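Local coordinates for protein methionine-R-sulfoxide reductase (Neisseria meningitidis, PDB 3MMH) that reduces the R-sulfoxide of free methionine to methionine, using a GAF-type fold to hold the amino acid, at residues 33-44 / 66-74; 49-57 / 127-136. All blocks are in the same frame, centred on the assembly; numbering follows the deposited sequence.

Contact 1 of 2, residues 33-44 / 66-74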
loop_
_atom_site.group_PDB
_atom_site.type_symbol
_atom_site.label_atom_id
_atom_site.label_comp_id
_atom_site.label_asym_id
_atom_site.label_seq_id
_atom_site.Cartn_x
_atom_site.Cartn_y
_atom_site.Cartn_z
ATOM N N VAL A 33 -6.766 5.688 4.933
ATOM C CA VAL A 33 -5.705 4.803 4.496
ATOM C C VAL A 33 -6.213 3.732 3.505
ATOM O O VAL A 33 -5.549 3.467 2.509
ATOM C CB VAL A 33 -4.992 4.142 5.723
ATOM C CG1 VAL A 33 -4.109 3.000 5.334
ATOM C CG2 VAL A 33 -4.176 5.252 6.453
ATOM N N ALA A 34 -7.409 3.170 3.752
ATOM C CA ALA A 34 -7.978 2.213 2.827
ATOM C C ALA A 34 -8.154 2.832 1.446
ATOM O O ALA A 34 -7.862 2.234 0.408
ATOM C CB ALA A 34 -9.314 1.638 3.338
ATOM N N ASN A 35 -8.655 4.065 1.402
ATOM C CA ASN A 35 -8.877 4.777 0.169
ATOM C C ASN A 35 -7.585 5.081 -0.579
ATOM O O ASN A 35 -7.504 4.947 -1.797
ATOM C CB ASN A 35 -9.733 5.997 0.345
ATOM C CG ASN A 35 -11.216 5.686 0.480
ATOM O OD1 ASN A 35 -11.663 4.687 -0.035
ATOM N ND2 ASN A 35 -11.948 6.593 1.167
ATOM N N LEU A 36 -6.557 5.486 0.159
ATOM C CA LEU A 36 -5.247 5.705 -0.460
ATOM C C LEU A 36 -4.708 4.419 -1.025
ATOM O O LEU A 36 -4.119 4.369 -2.117
ATOM C CB LEU A 36 -4.253 6.317 0.546
ATOM C CG LEU A 36 -4.628 7.754 1.001
ATOM C CD1 LEU A 36 -3.609 8.190 2.074
ATOM C CD2 LEU A 36 -4.790 8.745 -0.131
ATOM N N ALA A 37 -4.843 3.328 -0.271
ATOM C CA ALA A 37 -4.343 2.021 -0.689
ATOM C C ALA A 37 -5.020 1.563 -1.949
ATOM O O ALA A 37 -4.378 1.102 -2.931
ATOM C CB ALA A 37 -4.466 1.015 0.448
ATOM N N ASN A 38 -6.348 1.671 -2.032
ATOM C CA ASN A 38 -7.037 1.247 -3.254
ATOM C C ASN A 38 -6.726 2.230 -4.424
ATOM O O ASN A 38 -6.651 1.776 -5.571
ATOM C CB ASN A 38 -8.564 1.114 -3.072
ATOM C CG ASN A 38 -8.966 -0.283 -2.650
ATOM O OD1 ASN A 38 -8.098 -1.220 -2.911
ATOM N ND2 ASN A 38 -10.040 -0.459 -1.994
ATOM N N THR A 39 -6.542 3.508 -4.158
ATOM C CA THR A 39 -6.183 4.422 -5.236
ATOM C C THR A 39 -4.825 4.074 -5.847
ATOM O O THR A 39 -4.665 4.021 -7.052
ATOM C CB THR A 39 -6.172 5.899 -4.728
ATOM O OG1 THR A 39 -7.524 6.228 -4.300
ATOM C CG2 THR A 39 -5.796 6.869 -5.800
ATOM N N ALA A 40 -3.829 3.773 -4.978
ATOM C CA ALA A 40 -2.550 3.334 -5.466
ATOM C C ALA A 40 -2.695 2.109 -6.294
ATOM O O ALA A 40 -2.043 1.906 -7.343
ATOM C CB ALA A 40 -1.537 3.151 -4.341
ATOM N N ALA A 41 -3.517 1.145 -5.843
ATOM C CA ALA A 41 -3.725 -0.068 -6.599
ATOM C C ALA A 41 -4.300 0.145 -7.955
ATOM O O ALA A 41 -3.919 -0.532 -8.941
ATOM C CB ALA A 41 -4.659 -1.025 -5.796
ATOM N N VAL A 42 -5.298 1.026 -8.066
ATOM C CA VAL A 42 -5.916 1.312 -9.372
ATOM C C VAL A 42 -4.897 1.960 -10.329
ATOM O O VAL A 42 -4.770 1.552 -11.491
ATOM C CB VAL A 42 -7.174 2.126 -9.268
ATOM C CG1 VAL A 42 -7.716 2.440 -10.658
ATOM C CG2 VAL A 42 -8.239 1.402 -8.502
ATOM N N LEU A 43 -4.158 2.940 -9.794
ATOM C CA LEU A 43 -3.162 3.589 -10.646
ATOM C C LEU A 43 -2.066 2.631 -11.100
ATOM O O LEU A 43 -1.647 2.638 -12.255
ATOM C CB LEU A 43 -2.580 4.788 -9.941
ATOM C CG LEU A 43 -3.518 5.971 -9.698
ATOM C CD1 LEU A 43 -2.829 6.984 -8.772
ATOM C CD2 LEU A 43 -3.963 6.619 -11.006
ATOM N N LYS A 44 -1.601 1.773 -10.163
ATOM C CA LYS A 44 -0.570 0.809 -10.531
ATOM C C LYS A 44 -1.040 -0.141 -11.592
ATOM O O LYS A 44 -0.337 -0.440 -12.569
ATOM C CB LYS A 44 -0.132 0.032 -9.303
ATOM C CG LYS A 44 1.092 -0.852 -9.485
ATOM C CD LYS A 44 2.456 -0.059 -9.538
ATOM C CE LYS A 44 3.684 -0.893 -9.435
ATOM N NZ LYS A 44 4.190 -1.391 -10.660
ATOM N N LEU A 66 5.681 7.950 4.807
ATOM C CA LEU A 66 5.222 7.018 3.845
ATOM C C LEU A 66 3.893 6.438 4.224
ATOM O O LEU A 66 3.679 6.024 5.363
ATOM C CB LEU A 66 6.260 5.890 3.696
ATOM C CG LEU A 66 6.018 4.805 2.624
ATOM C CD1 LEU A 66 5.966 5.433 1.249
ATOM C CD2 LEU A 66 7.196 3.796 2.829
ATOM N N ALA A 67 2.969 6.371 3.279
ATOM C CA ALA A 67 1.608 5.881 3.422
ATOM C C ALA A 67 1.425 4.757 2.402
ATOM O O ALA A 67 2.403 4.275 1.839
ATOM C CB ALA A 67 0.634 7.043 3.409
ATOM N N PRO A 68 0.198 4.368 2.006
ATOM C CA PRO A 68 0.087 3.295 1.002
ATOM C C PRO A 68 0.784 3.615 -0.313
ATOM O O PRO A 68 0.737 4.753 -0.781
ATOM C CB PRO A 68 -1.400 3.106 0.876
ATOM C CG PRO A 68 -1.965 3.431 2.219
ATOM C CD PRO A 68 -1.108 4.625 2.654
ATOM N N PHE A 69 1.300 2.576 -0.959
ATOM C CA PHE A 69 1.961 2.683 -2.243
ATOM C C PHE A 69 2.089 1.310 -2.877
ATOM O O PHE A 69 2.008 0.291 -2.178
ATOM C CB PHE A 69 3.330 3.317 -2.114
ATOM C CG PHE A 69 4.390 2.409 -1.421
ATOM C CD1 PHE A 69 4.510 2.381 -0.070
ATOM C CD2 PHE A 69 5.183 1.625 -2.221
ATOM C CE1 PHE A 69 5.481 1.578 0.515
ATOM C CE2 PHE A 69 6.183 0.815 -1.615
ATOM C CZ PHE A 69 6.309 0.825 -0.269
ATOM N N GLN A 70 2.370 1.284 -4.155
ATOM C CA GLN A 70 2.759 0.107 -4.900
ATOM C C GLN A 70 4.079 0.358 -5.576
ATOM O O GLN A 70 4.373 1.463 -6.023
ATOM C CB GLN A 70 1.656 -0.311 -5.872
ATOM C CG GLN A 70 0.347 -0.573 -5.198
ATOM C CD GLN A 70 -0.444 -1.759 -5.402
ATOM O OE1 GLN A 70 -1.548 -1.926 -4.826
ATOM N NE2 GLN A 70 0.040 -2.618 -6.219
ATOM N N GLY A 71 4.879 -0.703 -5.670
ATOM C CA GLY A 71 6.226 -0.630 -6.163
ATOM C C GLY A 71 7.240 -1.028 -5.079
ATOM O O GLY A 71 6.835 -1.482 -3.981
ATOM N N PRO A 72 8.542 -0.916 -5.325
ATOM C CA PRO A 72 9.558 -1.349 -4.365
ATOM C C PRO A 72 9.594 -0.491 -3.098
ATOM O O PRO A 72 9.146 0.654 -3.094
ATOM C CB PRO A 72 10.855 -1.289 -5.176
ATOM C CG PRO A 72 10.566 -0.226 -6.200
ATOM C CD PRO A 72 9.133 -0.455 -6.590
ATOM N N LEU A 73 10.434 -0.916 -2.162
ATOM C CA LEU A 73 10.279 -0.330 -0.759
ATOM C C LEU A 73 10.889 1.033 -1.011
ATOM O O LEU A 73 11.643 1.307 -1.948
ATOM C CB LEU A 73 11.081 -1.132 0.266
ATOM C CG LEU A 73 12.592 -1.171 0.037
ATOM C CD1 LEU A 73 13.260 0.029 0.690
ATOM C CD2 LEU A 73 13.188 -2.471 0.553
ATOM N N ALA A 74 10.524 1.919 -0.102
ATOM C CA ALA A 74 10.798 3.329 -0.192
ATOM C C ALA A 74 11.237 3.914 1.105
ATOM O O ALA A 74 11.078 3.333 2.188
ATOM C CB ALA A 74 9.523 4.131 -0.693
#

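Contact 2 of 2, residues 49-57 / 127-136. With SME (methionine sulfoxide), chain C; ACT (acetate ion), chain M.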
loop_
_atom_site.group_PDB
_atom_site.type_symbol
_atom_site.label_atom_id
_atom_site.label_comp_id
_atom_site.label_asym_id
_atom_site.label_seq_id
_atom_site.Cartn_x
_atom_site.Cartn_y
_atom_site.Cartn_z
ATOM N N TRP A 49 3.172 2.178 -13.647
ATOM C CA TRP A 49 4.318 2.928 -13.243
ATOM C C TRP A 49 5.143 2.104 -12.295
ATOM O O TRP A 49 4.665 1.298 -11.534
ATOM C CB TRP A 49 3.891 4.241 -12.560
ATOM C CG TRP A 49 3.149 5.195 -13.432
ATOM C CD1 TRP A 49 3.428 5.502 -14.735
ATOM C CD2 TRP A 49 1.988 5.918 -13.093
ATOM N NE1 TRP A 49 2.540 6.423 -15.224
ATOM C CE2 TRP A 49 1.662 6.717 -14.228
ATOM C CE3 TRP A 49 1.204 6.047 -11.975
ATOM C CZ2 TRP A 49 0.577 7.605 -14.220
ATOM C CZ3 TRP A 49 0.139 6.935 -11.993
ATOM C CH2 TRP A 49 -0.190 7.714 -13.106
ATOM N N PHE A 50 6.438 2.383 -12.263
ATOM C CA PHE A 50 7.390 1.733 -11.361
ATOM C C PHE A 50 6.995 1.890 -9.877
ATOM O O PHE A 50 7.108 0.907 -9.107
ATOM C CB PHE A 50 8.772 2.375 -11.575
ATOM C CG PHE A 50 9.863 1.819 -10.740
ATOM C CD1 PHE A 50 10.326 0.509 -10.908
ATOM C CD2 PHE A 50 10.475 2.626 -9.798
ATOM C CE1 PHE A 50 11.333 -0.019 -10.095
ATOM C CE2 PHE A 50 11.493 2.111 -9.002
ATOM C CZ PHE A 50 11.959 0.859 -9.259
ATOM N N TRP A 51 6.546 3.051 -9.469
ATOM C CA TRP A 51 6.155 3.308 -8.133
ATOM C C TRP A 51 5.040 4.284 -8.148
ATOM O O TRP A 51 5.080 5.295 -8.865
ATOM C CB TRP A 51 7.367 3.868 -7.336
ATOM C CG TRP A 51 7.315 3.797 -5.843
ATOM C CD1 TRP A 51 7.906 2.809 -5.087
ATOM C CD2 TRP A 51 6.638 4.671 -4.916
ATOM N NE1 TRP A 51 7.664 3.063 -3.783
ATOM C CE2 TRP A 51 6.898 4.191 -3.630
ATOM C CE3 TRP A 51 5.902 5.853 -5.039
ATOM C CZ2 TRP A 51 6.433 4.798 -2.479
ATOM C CZ3 TRP A 51 5.408 6.463 -3.931
ATOM C CH2 TRP A 51 5.660 5.939 -2.651
ATOM N N VAL A 52 4.026 4.092 -7.312
ATOM C CA VAL A 52 2.963 5.074 -7.172
ATOM C C VAL A 52 2.355 4.980 -5.766
ATOM O O VAL A 52 2.039 3.871 -5.321
ATOM C CB VAL A 52 1.870 5.012 -8.261
ATOM C CG1 VAL A 52 1.252 3.625 -8.375
ATOM C CG2 VAL A 52 0.840 6.104 -8.108
ATOM N N GLY A 53 2.173 6.092 -5.104
ATOM C CA GLY A 53 1.670 6.069 -3.760
ATOM C C GLY A 53 1.676 7.381 -3.092
ATOM O O GLY A 53 1.717 8.444 -3.779
ATOM N N PHE A 54 1.630 7.396 -1.781
ATOM C CA PHE A 54 1.382 8.593 -0.984
ATOM C C PHE A 54 2.375 8.738 0.130
ATOM O O PHE A 54 2.782 7.731 0.744
ATOM C CB PHE A 54 -0.031 8.571 -0.424
ATOM C CG PHE A 54 -1.102 8.530 -1.497
ATOM C CD1 PHE A 54 -1.555 9.687 -2.072
ATOM C CD2 PHE A 54 -1.544 7.314 -2.015
ATOM C CE1 PHE A 54 -2.508 9.605 -3.089
ATOM C CE2 PHE A 54 -2.503 7.236 -3.013
ATOM C CZ PHE A 54 -2.934 8.425 -3.564
ATOM N N TYR A 55 2.635 9.987 0.477
ATOM C CA TYR A 55 3.215 10.369 1.759
ATOM C C TYR A 55 2.286 11.347 2.424
ATOM O O TYR A 55 1.642 12.158 1.729
ATOM C CB TYR A 55 4.593 11.042 1.594
ATOM C CG TYR A 55 5.722 10.170 1.182
ATOM C CD1 TYR A 55 6.695 9.791 2.124
ATOM C CD2 TYR A 55 5.906 9.722 -0.148
ATOM C CE1 TYR A 55 7.720 8.977 1.782
ATOM C CE2 TYR A 55 6.951 8.897 -0.505
ATOM C CZ TYR A 55 7.873 8.491 0.475
ATOM O OH TYR A 55 8.899 7.650 0.136
ATOM N N LEU A 56 2.221 11.332 3.727
ATOM C CA LEU A 56 1.301 12.176 4.513
ATOM C C LEU A 56 2.096 13.054 5.472
ATOM O O LEU A 56 3.100 12.606 6.044
ATOM C CB LEU A 56 0.250 11.344 5.269
ATOM C CG LEU A 56 -0.694 10.562 4.356
ATOM C CD1 LEU A 56 -1.567 9.619 5.205
ATOM C CD2 LEU A 56 -1.497 11.449 3.398
ATOM N N VAL A 57 1.672 14.288 5.642
ATOM C CA VAL A 57 2.369 15.207 6.523
ATOM C C VAL A 57 2.209 14.790 7.998
ATOM O O VAL A 57 1.078 14.592 8.453
ATOM C CB VAL A 57 1.867 16.660 6.301
ATOM C CG1 VAL A 57 2.407 17.579 7.393
ATOM C CG2 VAL A 57 2.226 17.140 4.909
ATOM N N CYS A 127 -1.040 21.784 3.280
ATOM C CA CYS A 127 -0.682 20.489 2.714
ATOM C C CYS A 127 -0.899 19.378 3.737
ATOM O O CYS A 127 -0.420 19.463 4.868
ATOM C CB CYS A 127 0.776 20.495 2.253
ATOM S SG CYS A 127 1.271 19.026 1.324
ATOM N N ILE A 128 -1.622 18.338 3.332
ATOM C CA ILE A 128 -1.802 17.153 4.163
ATOM C C ILE A 128 -0.964 15.981 3.654
ATOM O O ILE A 128 -0.834 14.977 4.360
ATOM C CB ILE A 128 -3.277 16.726 4.264
ATOM C CG1 ILE A 128 -3.898 16.357 2.936
ATOM C CG2 ILE A 128 -4.091 17.873 5.051
ATOM C CD1 ILE A 128 -5.314 15.681 3.028
ATOM N N GLY A 129 -0.382 16.071 2.474
ATOM C CA GLY A 129 0.369 14.955 1.891
ATOM C C GLY A 129 0.600 15.168 0.421
ATOM O O GLY A 129 0.236 16.213 -0.127
ATOM N N VAL A 130 1.150 14.157 -0.227
ATOM C CA VAL A 130 1.416 14.185 -1.646
ATOM C C VAL A 130 1.118 12.822 -2.254
ATOM O O VAL A 130 1.274 11.780 -1.595
ATOM C CB VAL A 130 2.833 14.628 -2.007
ATOM C CG1 VAL A 130 3.208 16.021 -1.425
ATOM C CG2 VAL A 130 3.890 13.574 -1.568
ATOM N N LEU A 131 0.732 12.851 -3.523
ATOM C CA LEU A 131 0.761 11.726 -4.451
ATOM C C LEU A 131 2.073 11.740 -5.211
ATOM O O LEU A 131 2.364 12.769 -5.809
ATOM C CB LEU A 131 -0.440 11.786 -5.361
ATOM C CG LEU A 131 -0.731 10.622 -6.307
ATOM C CD1 LEU A 131 -2.212 10.683 -6.828
ATOM C CD2 LEU A 131 0.235 10.466 -7.407
ATOM N N ASP A 132 2.813 10.677 -5.146
ATOM C CA ASP A 132 4.071 10.587 -5.865
ATOM C C ASP A 132 4.015 9.389 -6.816
ATOM O O ASP A 132 3.600 8.297 -6.428
ATOM C CB ASP A 132 5.231 10.352 -4.862
ATOM C CG ASP A 132 6.542 10.238 -5.530
ATOM O OD1 ASP A 132 6.863 11.068 -6.323
ATOM O OD2 ASP A 132 7.337 9.379 -5.162
ATOM N N ALA A 133 4.475 9.597 -8.036
ATOM C CA ALA A 133 4.578 8.539 -9.031
ATOM C C ALA A 133 5.963 8.615 -9.702
ATOM O O ALA A 133 6.433 9.722 -9.978
ATOM C CB ALA A 133 3.504 8.537 -10.056
ATOM N N ASP A 134 6.530 7.432 -9.935
ATOM C CA ASP A 134 7.880 7.338 -10.455
ATOM C C ASP A 134 7.917 6.312 -11.592
ATOM O O ASP A 134 7.147 5.367 -11.608
ATOM C CB ASP A 134 8.904 7.004 -9.317
ATOM C CG ASP A 134 8.832 7.963 -8.166
ATOM O OD1 ASP A 134 9.610 8.925 -8.179
ATOM O OD2 ASP A 134 7.966 7.718 -7.272
ATOM N N SER A 135 8.809 6.535 -12.538
ATOM C CA SER A 135 8.977 5.663 -13.709
ATOM C C SER A 135 10.461 5.376 -13.924
ATOM O O SER A 135 11.302 6.231 -13.684
ATOM C CB SER A 135 8.434 6.350 -14.926
ATOM O OG SER A 135 8.611 5.518 -16.081
ATOM N N GLU A 136 10.734 4.180 -14.395
ATOM C CA GLU A 136 12.062 3.848 -14.924
ATOM C C GLU A 136 12.355 4.457 -16.273
ATOM O O GLU A 136 13.510 4.389 -16.707
ATOM C CB GLU A 136 12.204 2.328 -15.044
ATOM C CG GLU A 136 12.255 1.661 -13.733
ATOM C CD GLU A 136 12.719 0.195 -13.870
ATOM O OE1 GLU A 136 13.917 -0.047 -13.896
ATOM O OE2 GLU A 136 11.825 -0.690 -13.868
HETATM N N SME C . 11.842 10.783 -5.327
HETATM C CA SME C . 11.135 11.342 -4.151
HETATM C CB SME C . 11.208 10.424 -2.912
HETATM C CG SME C . 10.135 9.326 -2.834
HETATM S S SME C . 10.502 7.944 -3.838
HETATM O OE SME C . 11.012 8.123 -5.185
HETATM C CE SME C . 9.068 6.987 -3.576
HETATM C C SME C . 11.625 12.732 -3.858
HETATM O O SME C . 11.054 13.364 -2.958
HETATM O OXT SME C . 12.585 13.225 -4.567
HETATM C C ACT M . 7.626 2.340 -15.501
HETATM O O ACT M . 8.799 2.199 -15.038
HETATM O OXT ACT M . 7.015 3.444 -15.574
HETATM C CH3 ACT M . 7.033 1.097 -16.114
HETATM O O HOH W 1 -1.503 14.483 6.952
#

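Contact 1 of 2, residues 33-44 / 66-74
Segment 33-44 of helix 32-47 packs against segment 66-74, which turns a corner at Pro68; the backbones come nearest at Ala37 and Pro68, whose CA atoms are 4.9 Å apart, and one turn on the CA atoms of Ala40 and Phe69 are 5.6 Å apart. The proline ring at that corner is pressed into the surface of the helix. Pro68 CB lies 3.5 Å from Ala37 CA, while Pro68 CG reaches 3.6 Å from Val33 O and also meets Val33 CG1, the two side chains crossing at about a right angle. CG1 gets there because it stands opposite the backbone nitrogen of Val33 (chi1 167°). Leu36 adds its CB on the CD and CG side of the proline ring, and its side chain goes on to Phe54 of strand 51-58. This is the GAF-domain arrangement of a helix laid on one face of an antiparallel sheet, here with helices 11-27 and 143-165 covering further sides of helix 32-47. The close approach is consistent with the small size of Ala37 and Ala40: Ala37 CB is 3.7 Å from Pro68 CB, and Ala40 CB lies 4.1 Å from Phe69 CA, against a backbone whose ring points away from the helix. Farther along, the aliphatic part of Lys44 crosses the stem of Gln70, with Lys44 CG 3.7 Å from Gln70 CB. The bend at chi2 (75°) brings Lys44 CE to 4.0 Å from Gly71 N, and a second bend at chi4 turns Lys44 NZ toward Trp49 O, to which it is hydrogen-bonded. Ala37 and Gln70 also belong to one magnesium site, and Asn38 ND2 is hydrogen-bonded to Ala74 O of the second subunit.

Contact 2 of 2, residues 49-57 / 127-136
Trp51, Gly53 and Tyr55 each exchange a pair of backbone hydrogen bonds with Asp134, Asp132 and Val130, as antiparallel strands whose axes run at 167°. The Asp132 N to Gly53 O bond is 2.8 Å with an N-H...O angle of 170°, whereas Trp51 N meets Asp134 O at 3.2 Å from above the carbonyl plane. Val57 N closes the other end on Ile128 O, and a water donates to both Val57 O and Ile128 O. On the substrate face, the carboxylates of Asp132 and Asp134 line the pocket, Asp132 OD2 lying 3.4 Å from the substrate CE. Trp51 has Asp132 O at the edge of its indole; with CG opposite the backbone N (chi1 -161°), the ring receives that methyl over its centre, CE being 3.5 Å from Trp51 CE2. On the opposite face, Phe54 CE1 rests 3.8 Å from Leu131 CB, and Ala133 CB lies 3.9 Å from Trp49 CE3. At the end of the pair, Glu136 CG makes a CH-pi contact with the Phe50 face, 4.0 Å from its centroid. Phe50 and Trp51 both face Asp134, a classic beta bulge at the start of a central GAF strand pair that builds one wall of the methionine sulfoxide pocket.

How the contacts relate
The two contacts meet through strand 51-58, which lies between strands 63-70 and 126-135 of one antiparallel sheet; their centres are 8 Å apart. Probable backbone hydrogen bonds tie them: Gln70 N to Val52 O and Ala67 N to Phe54 O, each 2.9 Å. The side chain of Lys44 adds a further tie, its NZ 2.9 Å from Trp49 O. Contact 1 brings the helix 32-47 layer against the sheet, while contact 2 supplies Trp51, Tyr55, Asp132 and Asp134 to the pocket. The substrate side is reached from contact 1 through Phe69, whose ring meets that of Trp51 at about 15° between planes and whose side chain is about 7 Å from methionine sulfoxide at nearest atoms.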